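2-hydroxychromene-2-carboxylate isomerase (Pseudomonas putida, PDB 2IMF) catalyses the reversible, glutathione-dependent isomerisation of 2-hydroxychromene-2-carboxylate to trans-o-hydroxybenzylidenepyruvate in naphthalene breakdown. Local coordinates at residues Lys164-Pro169 and Asp175-Gly180; Pro169-Gly174 and Phe185-Ala190; Asn18-Lys23 and Trp179-Leu184. All blocks are in the same frame, centred on the assembly; numbering follows the deposited sequence. Where two conformers were deposited one is given.

Contact 1: residues Lys164-Pro169 and Asp175-Gly180; sequences KVFGVP and DEMWWG. With GSH (glutathione), chain E.
W179 lies against F166 from its CB outward: CB is 3.9 Å from F166 CZ. CG stands anti to the backbone N (chi1 168°), which carries the indole out over the loop 164-169. There CD1 approaches P169 O at 3.3 Å, while NE1 gives its N-H to O2 of glutathione at 3.0 Å and reaches V168 O only weakly. Further out, CZ2 sits 3.5 Å from O32 of the glutathione glycyl end. F166 meets one indole face edge-on, a T-shaped pair with planes at 66° and CE1 over the middle; CB1 of glutathione lies over the other face, toward the rim. The loop carries the cis-proline of the thioredoxin fold, P169. Just before it, V168 grips the cysteinyl part of glutathione through its backbone: V168 N bonds O2 at 2.8 Å and V168 O accepts from N2 at 2.8 Å. If W179 gave way to an alanine here, O2 would lose the indole donor and the F166 edge would probably be left without the face it packs on. G180 N bonds P169 O at 2.9 Å, closing the loop against the strand. M177 CE packs on F166 CE2, its chain bent at the last torsion.

Contact 2: residues Pro169-Gly174 and Phe185-Ala190; sequences PTMFLG and FMLESA
M171, which packs on L187, is fixed through its backbone: M171 N bonds W178 O and so ties strand 170-173 to its hairpin neighbour 176-179. The hairpin and the helix 184-198 that follows it form the C-terminal ββα unit of the thioredoxin fold, and the contact is where the helix lies on the sheet. The axes of strand 170-173 and helix 185-190 run almost in the same direction, 13° apart, at 9.7 Å, leaving room for one layer of apolar side chains. M171 and L173 point from the strand toward the helix; L187 and A190, three residues and nearly one turn apart, face them.

L187 is the wedge between the two strand residues. With CG anti to the backbone N (chi1 172°), its fork reaches the sheet with one methyl for each: CD2 meets M171 CB at 4.2 Å, and CD1 meets L173 CB at 3.8 Å. The side chains of L173 and L187 lie nearly perpendicular to each other. M171 touches L187 through CB, because its chain bends at the second and third torsions and turns the sulfur and CE away from L187; the M171 side chain also packs on V3, F5 and L184. V3 of the central strand 2-7 also touches L187, so the layer continues across the sheet. At the far end L173 packs on M191 and L194 of the same helix. Its CD2 is 4.0 Å from both A190 CB and L187 CD1.

Contact 3: residues Asn18-Lys23 and Trp179-Leu184; sequences NQRLSK and WGNDRL. With GSH (glutathione), chain E; PO4 (phosphate ion), chain D.
The guanidinium of R20 has CB of L184 3.8 Å above one face, offset toward the rim, and a phosphate ion at its edge, near the plane. R20 NH1 bonds phosphate O4 at 3.0 Å and R20 NH2 bonds O2 at 3.0 Å, both fairly straight, a two-pronged grip on an ion that probably came from the crystallisation liquor. The guanidinium has protein partners too: NE forms a salt bridge with E188 of helix 184-198, and NH1 bonds the hydroxyl of Y74, which also holds N181 OD1.

The aliphatic part of R20 packs as well. Its chain is extended from CG to NE and runs antiparallel alongside L184, with R20 CG 3.8 Å from L184 CD1. The other methyl of L184, CD2, meets L21 CD2 at 3.8 Å, one leucine set crosswise on the other. L184 thus fits between the two neighbouring residues of helix 12-28, the first helix of the thioredoxin fold, just where helix 184-198 starts.

Before L184 the chain makes a 3-10 turn, with R183 N bonded to G180 O, and this turn presents the γ-glutamyl site. N181 N bonds O11 of glutathione at 2.8 Å, and the amino N1 of glutathione gives a bond to D182 OD2 at 2.7 Å. R183 of the second subunit also forms a salt bridge with D182 OD2.

E188 and the phosphate balance the charge of R20. At the γ-glutamyl end, the amino group and R183 of the second subunit would probably favour the charged carboxylate of D182, while the N-H of N181 meets the glutathione carboxylate.

Overall arrangement
All three contacts lie within the thioredoxin domain. Contact 3 joins helix 12-28, near the start of the chain, to the turn before helix 184-198; contacts 1 and 2 cross in the C-terminal part, sharing P169 and using neighbouring strands of one sheet, 176-179 in contact 1 and 170-173 in contact 2. Their centres are about 9 Å apart for 1 and 2 and for 2 and 3, and about 12 Å for 1 and 3, which share W179 and G180. Contacts 1 and 3 bracket glutathione, while contact 2 holds the helix to the sheet behind them. Glutathione is also bonded by K59 and R183 of the second subunit, so the site lies at the dimer interface.

Contact 1: residues Lys164-Pro169 and Asp175-Gly180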
loop_
_atom_site.group_PDB
_atom_site.type_symbol
_atom_site.label_atom_id
_atom_site.label_comp_id
_atom_site.label_asym_id
_atom_site.label_seq_id
_atom_site.Cartn_x
_atom_site.Cartn_y
_atom_site.Cartn_z
ATOM N N LYS A 164 13.136 13.129 1.885
ATOM C CA LYS A 164 12.808 11.802 2.429
ATOM C C LYS A 164 11.783 11.081 1.572
ATOM O O LYS A 164 11.131 10.145 2.030
ATOM C CB LYS A 164 12.402 11.877 3.902
ATOM C CG LYS A 164 13.569 12.451 4.754
ATOM C CD LYS A 164 13.549 12.077 6.232
ATOM C CE LYS A 164 14.238 13.201 7.057
ATOM N NZ LYS A 164 15.711 13.369 6.707
ATOM N N VAL A 165 11.641 11.511 0.325
ATOM C CA VAL A 165 10.778 10.783 -0.637
ATOM C C VAL A 165 11.523 9.510 -1.031
ATOM O O VAL A 165 12.692 9.533 -1.445
ATOM C CB VAL A 165 10.567 11.622 -1.867
ATOM C CG1 VAL A 165 9.855 10.779 -2.924
ATOM C CG2 VAL A 165 9.785 12.865 -1.503
ATOM N N PHE A 166 10.830 8.353 -0.898
ATOM C CA PHE A 166 11.422 7.034 -1.253
ATOM C C PHE A 166 10.665 6.335 -2.410
ATOM O O PHE A 166 11.125 5.301 -2.898
ATOM C CB PHE A 166 11.440 6.113 -0.012
ATOM C CG PHE A 166 10.049 5.861 0.533
ATOM C CD1 PHE A 166 9.217 4.875 -0.066
ATOM C CD2 PHE A 166 9.538 6.643 1.607
ATOM C CE1 PHE A 166 7.913 4.725 0.345
ATOM C CE2 PHE A 166 8.229 6.458 2.007
ATOM C CZ PHE A 166 7.420 5.464 1.403
ATOM N N GLY A 167 9.519 6.900 -2.807
ATOM C CA GLY A 167 8.714 6.258 -3.851
ATOM C C GLY A 167 7.771 7.247 -4.467
ATOM O O GLY A 167 7.795 8.449 -4.122
ATOM N N VAL A 168 6.942 6.736 -5.365
ATOM C CA VAL A 168 5.945 7.580 -6.016
ATOM C C VAL A 168 4.647 6.799 -6.065
ATOM O O VAL A 168 4.631 5.567 -6.089
ATOM C CB VAL A 168 6.357 8.034 -7.427
ATOM C CG1 VAL A 168 7.565 8.920 -7.335
ATOM C CG2 VAL A 168 6.702 6.792 -8.343
ATOM N N PRO A 169 3.500 7.456 -6.062
ATOM C CA PRO A 169 3.291 8.924 -5.920
ATOM C C PRO A 169 3.485 9.327 -4.467
ATOM O O PRO A 169 3.049 8.629 -3.557
ATOM C CB PRO A 169 1.808 9.128 -6.334
ATOM C CG PRO A 169 1.151 7.759 -5.962
ATOM C CD PRO A 169 2.236 6.691 -6.169
ATOM N N ASP A 175 4.062 19.766 6.719
ATOM C CA ASP A 175 5.103 18.806 7.097
ATOM C C ASP A 175 4.670 17.314 6.930
ATOM O O ASP A 175 5.399 16.441 7.394
ATOM C CB ASP A 175 5.546 19.075 8.541
ATOM C CG ASP A 175 6.269 20.427 8.659
ATOM O OD1 ASP A 175 7.335 20.579 7.998
ATOM O OD2 ASP A 175 5.785 21.243 9.449
ATOM N N GLU A 176 3.469 17.117 6.420
ATOM C CA GLU A 176 2.934 15.708 6.333
ATOM C C GLU A 176 3.161 15.265 4.924
ATOM O O GLU A 176 2.898 15.957 3.917
ATOM C CB GLU A 176 1.451 15.655 6.588
ATOM C CG GLU A 176 1.190 15.775 8.106
ATOM C CD GLU A 176 -0.264 15.704 8.427
ATOM O OE1 GLU A 176 -1.067 16.518 7.996
ATOM O OE2 GLU A 176 -0.628 14.756 9.167
ATOM N N MET A 177 3.620 14.037 4.900
ATOM C CA MET A 177 3.985 13.263 3.651
ATOM C C MET A 177 3.128 12.027 3.617
ATOM O O MET A 177 3.013 11.307 4.643
ATOM C CB MET A 177 5.443 12.803 3.651
ATOM C CG MET A 177 5.907 12.323 2.227
ATOM S SD MET A 177 7.539 11.748 2.080
ATOM C CE MET A 177 7.248 10.088 2.625
ATOM N N TRP A 178 2.466 11.773 2.476
ATOM C CA TRP A 178 1.766 10.492 2.207
ATOM C C TRP A 178 2.326 9.886 0.955
ATOM O O TRP A 178 2.531 10.575 -0.034
ATOM C CB TRP A 178 0.267 10.717 2.078
ATOM C CG TRP A 178 -0.462 11.337 3.283
ATOM C CD1 TRP A 178 -0.909 10.694 4.355
ATOM C CD2 TRP A 178 -0.618 12.746 3.527
ATOM N NE1 TRP A 178 -1.461 11.616 5.281
ATOM C CE2 TRP A 178 -1.280 12.868 4.761
ATOM C CE3 TRP A 178 -0.294 13.884 2.802
ATOM C CZ2 TRP A 178 -1.622 14.104 5.322
ATOM C CZ3 TRP A 178 -0.667 15.144 3.366
ATOM C CH2 TRP A 178 -1.341 15.222 4.587
ATOM N N TRP A 179 2.422 8.565 1.000
ATOM C CA TRP A 179 2.872 7.829 -0.169
ATOM C C TRP A 179 1.773 6.899 -0.608
ATOM O O TRP A 179 1.261 6.117 0.208
ATOM C CB TRP A 179 4.083 7.011 0.172
ATOM C CG TRP A 179 4.481 5.995 -0.874
ATOM C CD1 TRP A 179 4.879 6.210 -2.145
ATOM C CD2 TRP A 179 4.586 4.581 -0.640
ATOM N NE1 TRP A 179 5.213 4.997 -2.745
ATOM C CE2 TRP A 179 5.081 3.995 -1.824
ATOM C CE3 TRP A 179 4.419 3.775 0.486
ATOM C CZ2 TRP A 179 5.348 2.618 -1.931
ATOM C CZ3 TRP A 179 4.662 2.380 0.379
ATOM C CH2 TRP A 179 5.124 1.832 -0.820
ATOM N N GLY A 180 1.375 7.019 -1.872
ATOM C CA GLY A 180 0.389 6.147 -2.467
ATOM C C GLY A 180 -0.889 6.845 -2.903
ATOM O O GLY A 180 -1.392 7.744 -2.197
HETATM N N1 GSH E . -0.189 1.143 -2.144
HETATM C CA1 GSH E . 0.272 2.039 -3.156
HETATM C C1 GSH E . -0.764 2.868 -3.825
HETATM O O11 GSH E . -0.424 3.843 -4.500
HETATM O O12 GSH E . -1.871 2.290 -3.764
HETATM C CB1 GSH E . 1.553 1.580 -3.842
HETATM C CG1 GSH E . 2.434 2.648 -4.487
HETATM C CD1 GSH E . 3.645 2.020 -5.118
HETATM O OE1 GSH E . 3.811 0.703 -5.042
HETATM N N2 GSH E . 4.513 2.765 -5.762
HETATM C CA2 GSH E . 5.796 2.282 -6.255
HETATM C C2 GSH E . 6.935 2.652 -5.408
HETATM O O2 GSH E . 7.011 3.923 -4.956
HETATM C CB2 GSH E . 6.013 2.881 -7.682
HETATM S SG2 GSH E . 4.887 2.149 -8.930
HETATM N N3 GSH E . 7.830 1.772 -5.067
HETATM C CA3 GSH E . 8.821 2.118 -4.048
HETATM C C3 GSH E . 8.636 1.194 -2.866
HETATM O O31 GSH E . 9.376 1.366 -1.881
HETATM O O32 GSH E . 7.788 0.242 -2.925
#

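Contact 2: residues Pro169-Gly174 and Phe185-Ala190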
loop_
_atom_site.group_PDB
_atom_site.type_symbol
_atom_site.label_atom_id
_atom_site.label_comp_id
_atom_site.label_asym_id
_atom_site.label_seq_id
_atom_site.Cartn_x
_atom_site.Cartn_y
_atom_site.Cartn_z
ATOM N N PRO A 169 3.500 7.456 -6.062
ATOM C CA PRO A 169 3.291 8.924 -5.920
ATOM C C PRO A 169 3.485 9.327 -4.467
ATOM O O PRO A 169 3.049 8.629 -3.557
ATOM C CB PRO A 169 1.808 9.128 -6.334
ATOM C CG PRO A 169 1.151 7.759 -5.962
ATOM C CD PRO A 169 2.236 6.691 -6.169
ATOM N N THR A 170 4.092 10.510 -4.275
ATOM C CA THR A 170 4.310 11.041 -2.914
ATOM C C THR A 170 3.704 12.447 -2.920
ATOM O O THR A 170 3.881 13.202 -3.881
ATOM C CB THR A 170 5.773 10.967 -2.473
ATOM O OG1 THR A 170 6.103 9.580 -2.368
ATOM C CG2 THR A 170 5.904 11.555 -1.079
ATOM N N MET A 171 3.002 12.765 -1.835
ATOM C CA MET A 171 2.277 14.056 -1.715
ATOM C C MET A 171 2.688 14.681 -0.403
ATOM O O MET A 171 2.728 13.961 0.621
ATOM C CB MET A 171 0.743 13.950 -1.767
ATOM C CG MET A 171 0.232 13.581 -3.131
ATOM S SD MET A 171 0.459 11.899 -3.756
ATOM C CE MET A 171 -0.158 10.859 -2.423
ATOM N N PHE A 172 2.893 16.016 -0.356
ATOM C CA PHE A 172 3.137 16.712 0.939
ATOM C C PHE A 172 2.097 17.793 1.028
ATOM O O PHE A 172 1.843 18.520 0.053
ATOM C CB PHE A 172 4.500 17.400 1.007
ATOM C CG PHE A 172 5.708 16.500 1.130
ATOM C CD1 PHE A 172 6.196 15.841 0.011
ATOM C CD2 PHE A 172 6.338 16.347 2.342
ATOM C CE1 PHE A 172 7.336 15.050 0.114
ATOM C CE2 PHE A 172 7.472 15.569 2.456
ATOM C CZ PHE A 172 7.968 14.942 1.359
ATOM N N LEU A 173 1.670 17.989 2.266
ATOM C CA LEU A 173 0.912 19.188 2.701
ATOM C C LEU A 173 1.594 19.618 3.980
ATOM O O LEU A 173 1.601 18.895 4.997
ATOM C CB LEU A 173 -0.522 18.861 2.918
ATOM C CG LEU A 173 -1.321 20.061 3.412
ATOM C CD1 LEU A 173 -1.319 21.162 2.359
ATOM C CD2 LEU A 173 -2.701 19.519 3.564
ATOM N N GLY A 174 2.223 20.798 3.981
ATOM C CA GLY A 174 2.853 21.229 5.201
ATOM C C GLY A 174 3.980 20.276 5.488
ATOM O O GLY A 174 4.800 19.987 4.598
ATOM N N PHE A 185 -6.869 9.779 0.505
ATOM C CA PHE A 185 -8.027 10.095 1.380
ATOM C C PHE A 185 -7.516 10.805 2.611
ATOM O O PHE A 185 -8.224 11.698 3.184
ATOM C CB PHE A 185 -8.856 8.871 1.746
ATOM C CG PHE A 185 -8.240 7.995 2.809
ATOM C CD1 PHE A 185 -7.356 6.960 2.481
ATOM C CD2 PHE A 185 -8.606 8.162 4.130
ATOM C CE1 PHE A 185 -6.815 6.150 3.510
ATOM C CE2 PHE A 185 -8.096 7.393 5.137
ATOM C CZ PHE A 185 -7.178 6.356 4.845
ATOM N N MET A 186 -6.274 10.519 3.026
ATOM C CA MET A 186 -5.788 11.216 4.217
ATOM C C MET A 186 -5.370 12.617 3.889
ATOM O O MET A 186 -5.544 13.561 4.729
ATOM C CB MET A 186 -4.579 10.480 4.798
ATOM C CG MET A 186 -4.916 9.107 5.361
ATOM S SD MET A 186 -3.370 8.357 5.968
ATOM C CE MET A 186 -3.921 6.821 6.663
ATOM N N LEU A 187 -4.797 12.842 2.712
ATOM C CA LEU A 187 -4.472 14.187 2.288
ATOM C C LEU A 187 -5.787 14.975 2.178
ATOM O O LEU A 187 -5.823 16.148 2.609
ATOM C CB LEU A 187 -3.848 14.104 0.898
ATOM C CG LEU A 187 -3.624 15.475 0.204
ATOM C CD1 LEU A 187 -2.704 16.478 0.905
ATOM C CD2 LEU A 187 -3.130 15.321 -1.156
ATOM N N GLU A 188 -6.852 14.373 1.691
ATOM C CA GLU A 188 -8.084 15.082 1.478
ATOM C C GLU A 188 -8.601 15.438 2.867
ATOM O O GLU A 188 -9.079 16.575 3.090
ATOM C CB GLU A 188 -9.029 14.249 0.679
ATOM C CG GLU A 188 -8.613 14.267 -0.820
ATOM C CD GLU A 188 -9.162 13.083 -1.583
ATOM O OE1 GLU A 188 -9.999 12.292 -1.070
ATOM O OE2 GLU A 188 -8.763 12.921 -2.772
ATOM N N SER A 189 -8.511 14.557 3.835
ATOM C CA SER A 189 -9.003 14.903 5.166
ATOM C C SER A 189 -8.182 16.044 5.783
ATOM O O SER A 189 -8.781 16.983 6.454
ATOM C CB SER A 189 -8.919 13.680 6.078
ATOM O OG SER A 189 -9.924 12.768 5.753
ATOM N N ALA A 190 -6.895 16.083 5.622
ATOM C CA ALA A 190 -6.072 17.156 6.138
ATOM C C ALA A 190 -6.466 18.465 5.448
ATOM O O ALA A 190 -6.454 19.523 6.104
ATOM C CB ALA A 190 -4.587 16.877 5.901
#

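Contact 3: residues Asn18-Lys23 and Trp179-Leu184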
loop_
_atom_site.group_PDB
_atom_site.type_symbol
_atom_site.label_atom_id
_atom_site.label_comp_id
_atom_site.label_asym_id
_atom_site.label_seq_id
_atom_site.Cartn_x
_atom_site.Cartn_y
_atom_site.Cartn_z
ATOM N N ASN A 18 -2.455 11.065 -10.005
ATOM C CA ASN A 18 -2.603 12.281 -10.772
ATOM C C ASN A 18 -4.025 12.500 -11.190
ATOM O O ASN A 18 -4.431 13.657 -11.154
ATOM C CB ASN A 18 -1.696 12.207 -12.002
ATOM C CG ASN A 18 -1.788 13.437 -12.822
ATOM O OD1 ASN A 18 -1.451 14.509 -12.343
ATOM N ND2 ASN A 18 -2.367 13.313 -14.011
ATOM N N GLN A 19 -4.741 11.454 -11.566
ATOM C CA GLN A 19 -6.165 11.646 -11.969
ATOM C C GLN A 19 -6.942 12.241 -10.794
ATOM O O GLN A 19 -7.737 13.182 -10.984
ATOM C CB GLN A 19 -6.764 10.253 -12.328
ATOM C CG GLN A 19 -8.341 10.142 -12.498
ATOM C CD GLN A 19 -8.845 10.922 -13.685
ATOM O OE1 GLN A 19 -8.106 11.238 -14.616
ATOM N NE2 GLN A 19 -10.130 11.218 -13.664
ATOM N N ARG A 20 -6.733 11.707 -9.582
ATOM C CA ARG A 20 -7.562 12.137 -8.458
ATOM C C ARG A 20 -7.125 13.515 -8.068
ATOM O O ARG A 20 -7.988 14.383 -7.815
ATOM C CB ARG A 20 -7.370 11.150 -7.321
ATOM C CG ARG A 20 -7.951 11.564 -5.964
ATOM C CD ARG A 20 -8.228 10.297 -5.276
ATOM N NE ARG A 20 -8.812 10.431 -3.921
ATOM C CZ ARG A 20 -9.182 9.382 -3.191
ATOM N NH1 ARG A 20 -9.004 8.108 -3.613
ATOM N NH2 ARG A 20 -9.627 9.605 -1.963
ATOM N N LEU A 21 -5.829 13.830 -8.027
ATOM C CA LEU A 21 -5.368 15.180 -7.732
ATOM C C LEU A 21 -5.855 16.190 -8.744
ATOM O O LEU A 21 -6.189 17.317 -8.351
ATOM C CB LEU A 21 -3.855 15.261 -7.615
ATOM C CG LEU A 21 -3.344 14.500 -6.394
ATOM C CD1 LEU A 21 -1.823 14.204 -6.628
ATOM C CD2 LEU A 21 -3.526 15.413 -5.130
ATOM N N SER A 22 -5.876 15.835 -10.011
ATOM C CA SER A 22 -6.346 16.790 -11.048
ATOM C C SER A 22 -7.783 17.119 -10.827
ATOM O O SER A 22 -8.123 18.302 -11.017
ATOM C CB SER A 22 -6.128 16.213 -12.411
ATOM O OG SER A 22 -4.766 16.374 -12.661
ATOM N N LYS A 23 -8.596 16.131 -10.436
ATOM C CA LYS A 23 -10.017 16.417 -10.130
ATOM C C LYS A 23 -10.151 17.324 -8.949
ATOM O O LYS A 23 -11.065 18.162 -8.925
ATOM C CB LYS A 23 -10.845 15.160 -9.939
ATOM C CG LYS A 23 -11.035 14.410 -11.237
ATOM C CD LYS A 23 -12.286 13.589 -11.233
ATOM C CE LYS A 23 -12.531 13.035 -12.620
ATOM N NZ LYS A 23 -12.052 13.968 -13.717
ATOM N N TRP A 179 2.422 8.565 1.000
ATOM C CA TRP A 179 2.872 7.829 -0.169
ATOM C C TRP A 179 1.773 6.899 -0.608
ATOM O O TRP A 179 1.261 6.117 0.208
ATOM C CB TRP A 179 4.083 7.011 0.172
ATOM C CG TRP A 179 4.481 5.995 -0.874
ATOM C CD1 TRP A 179 4.879 6.210 -2.145
ATOM C CD2 TRP A 179 4.586 4.581 -0.640
ATOM N NE1 TRP A 179 5.213 4.997 -2.745
ATOM C CE2 TRP A 179 5.081 3.995 -1.824
ATOM C CE3 TRP A 179 4.419 3.775 0.486
ATOM C CZ2 TRP A 179 5.348 2.618 -1.931
ATOM C CZ3 TRP A 179 4.662 2.380 0.379
ATOM C CH2 TRP A 179 5.124 1.832 -0.820
ATOM N N GLY A 180 1.375 7.019 -1.872
ATOM C CA GLY A 180 0.389 6.147 -2.467
ATOM C C GLY A 180 -0.889 6.845 -2.903
ATOM O O GLY A 180 -1.392 7.744 -2.197
ATOM N N ASN A 181 -1.454 6.385 -4.031
ATOM C CA ASN A 181 -2.803 6.817 -4.394
ATOM C C ASN A 181 -3.766 6.454 -3.305
ATOM O O ASN A 181 -4.723 7.222 -3.064
ATOM C CB ASN A 181 -3.189 6.171 -5.753
ATOM C CG ASN A 181 -4.622 6.284 -5.990
ATOM O OD1 ASN A 181 -5.060 7.402 -6.332
ATOM N ND2 ASN A 181 -5.360 5.204 -5.851
ATOM N N ASP A 182 -3.514 5.355 -2.615
ATOM C CA ASP A 182 -4.399 4.876 -1.548
ATOM C C ASP A 182 -4.171 5.597 -0.225
ATOM O O ASP A 182 -4.708 5.148 0.791
ATOM C CB ASP A 182 -4.221 3.385 -1.357
ATOM C CG ASP A 182 -2.795 2.989 -1.046
ATOM O OD1 ASP A 182 -1.933 3.892 -0.893
ATOM O OD2 ASP A 182 -2.520 1.775 -0.909
ATOM N N ARG A 183 -3.456 6.714 -0.232
ATOM C CA ARG A 183 -3.419 7.592 0.955
ATOM C C ARG A 183 -3.962 8.984 0.619
ATOM O O ARG A 183 -3.899 9.887 1.459
ATOM C CB ARG A 183 -1.990 7.662 1.475
ATOM C CG ARG A 183 -1.546 6.348 2.091
ATOM C CD ARG A 183 -2.366 5.861 3.275
ATOM N NE ARG A 183 -1.799 4.629 3.888
ATOM C CZ ARG A 183 -1.987 3.422 3.349
ATOM N NH1 ARG A 183 -2.842 3.264 2.339
ATOM N NH2 ARG A 183 -1.394 2.406 3.948
ATOM N N LEU A 184 -4.466 9.168 -0.593
ATOM C CA LEU A 184 -5.023 10.470 -0.946
ATOM C C LEU A 184 -6.199 10.765 -0.051
ATOM O O LEU A 184 -6.432 11.938 0.230
ATOM C CB LEU A 184 -5.340 10.542 -2.462
ATOM C CG LEU A 184 -4.098 10.777 -3.323
ATOM C CD1 LEU A 184 -4.515 10.623 -4.771
ATOM C CD2 LEU A 184 -3.538 12.145 -3.117
HETATM N N1 GSH E . -0.189 1.143 -2.144
HETATM C CA1 GSH E . 0.272 2.039 -3.156
HETATM C C1 GSH E . -0.764 2.868 -3.825
HETATM O O11 GSH E . -0.424 3.843 -4.500
HETATM O O12 GSH E . -1.871 2.290 -3.764
HETATM C CB1 GSH E . 1.553 1.580 -3.842
HETATM C CG1 GSH E . 2.434 2.648 -4.487
HETATM C CD1 GSH E . 3.645 2.020 -5.118
HETATM O OE1 GSH E . 3.811 0.703 -5.042
HETATM N N2 GSH E . 4.513 2.765 -5.762
HETATM C CA2 GSH E . 5.796 2.282 -6.255
HETATM C C2 GSH E . 6.935 2.652 -5.408
HETATM O O2 GSH E . 7.011 3.923 -4.956
HETATM C CB2 GSH E . 6.013 2.881 -7.682
HETATM S SG2 GSH E . 4.887 2.149 -8.930
HETATM N N3 GSH E . 7.830 1.772 -5.067
HETATM C CA3 GSH E . 8.821 2.118 -4.048
HETATM C C3 GSH E . 8.636 1.194 -2.866
HETATM O O31 GSH E . 9.376 1.366 -1.881
HETATM O O32 GSH E . 7.788 0.242 -2.925
HETATM P P PO4 D . -10.522 6.020 -0.936
HETATM O O1 PO4 D . -11.533 4.932 -0.531
HETATM O O2 PO4 D . -11.049 7.378 -0.471
HETATM O O3 PO4 D . -9.113 5.648 -0.536
HETATM O O4 PO4 D . -10.621 5.920 -2.418
#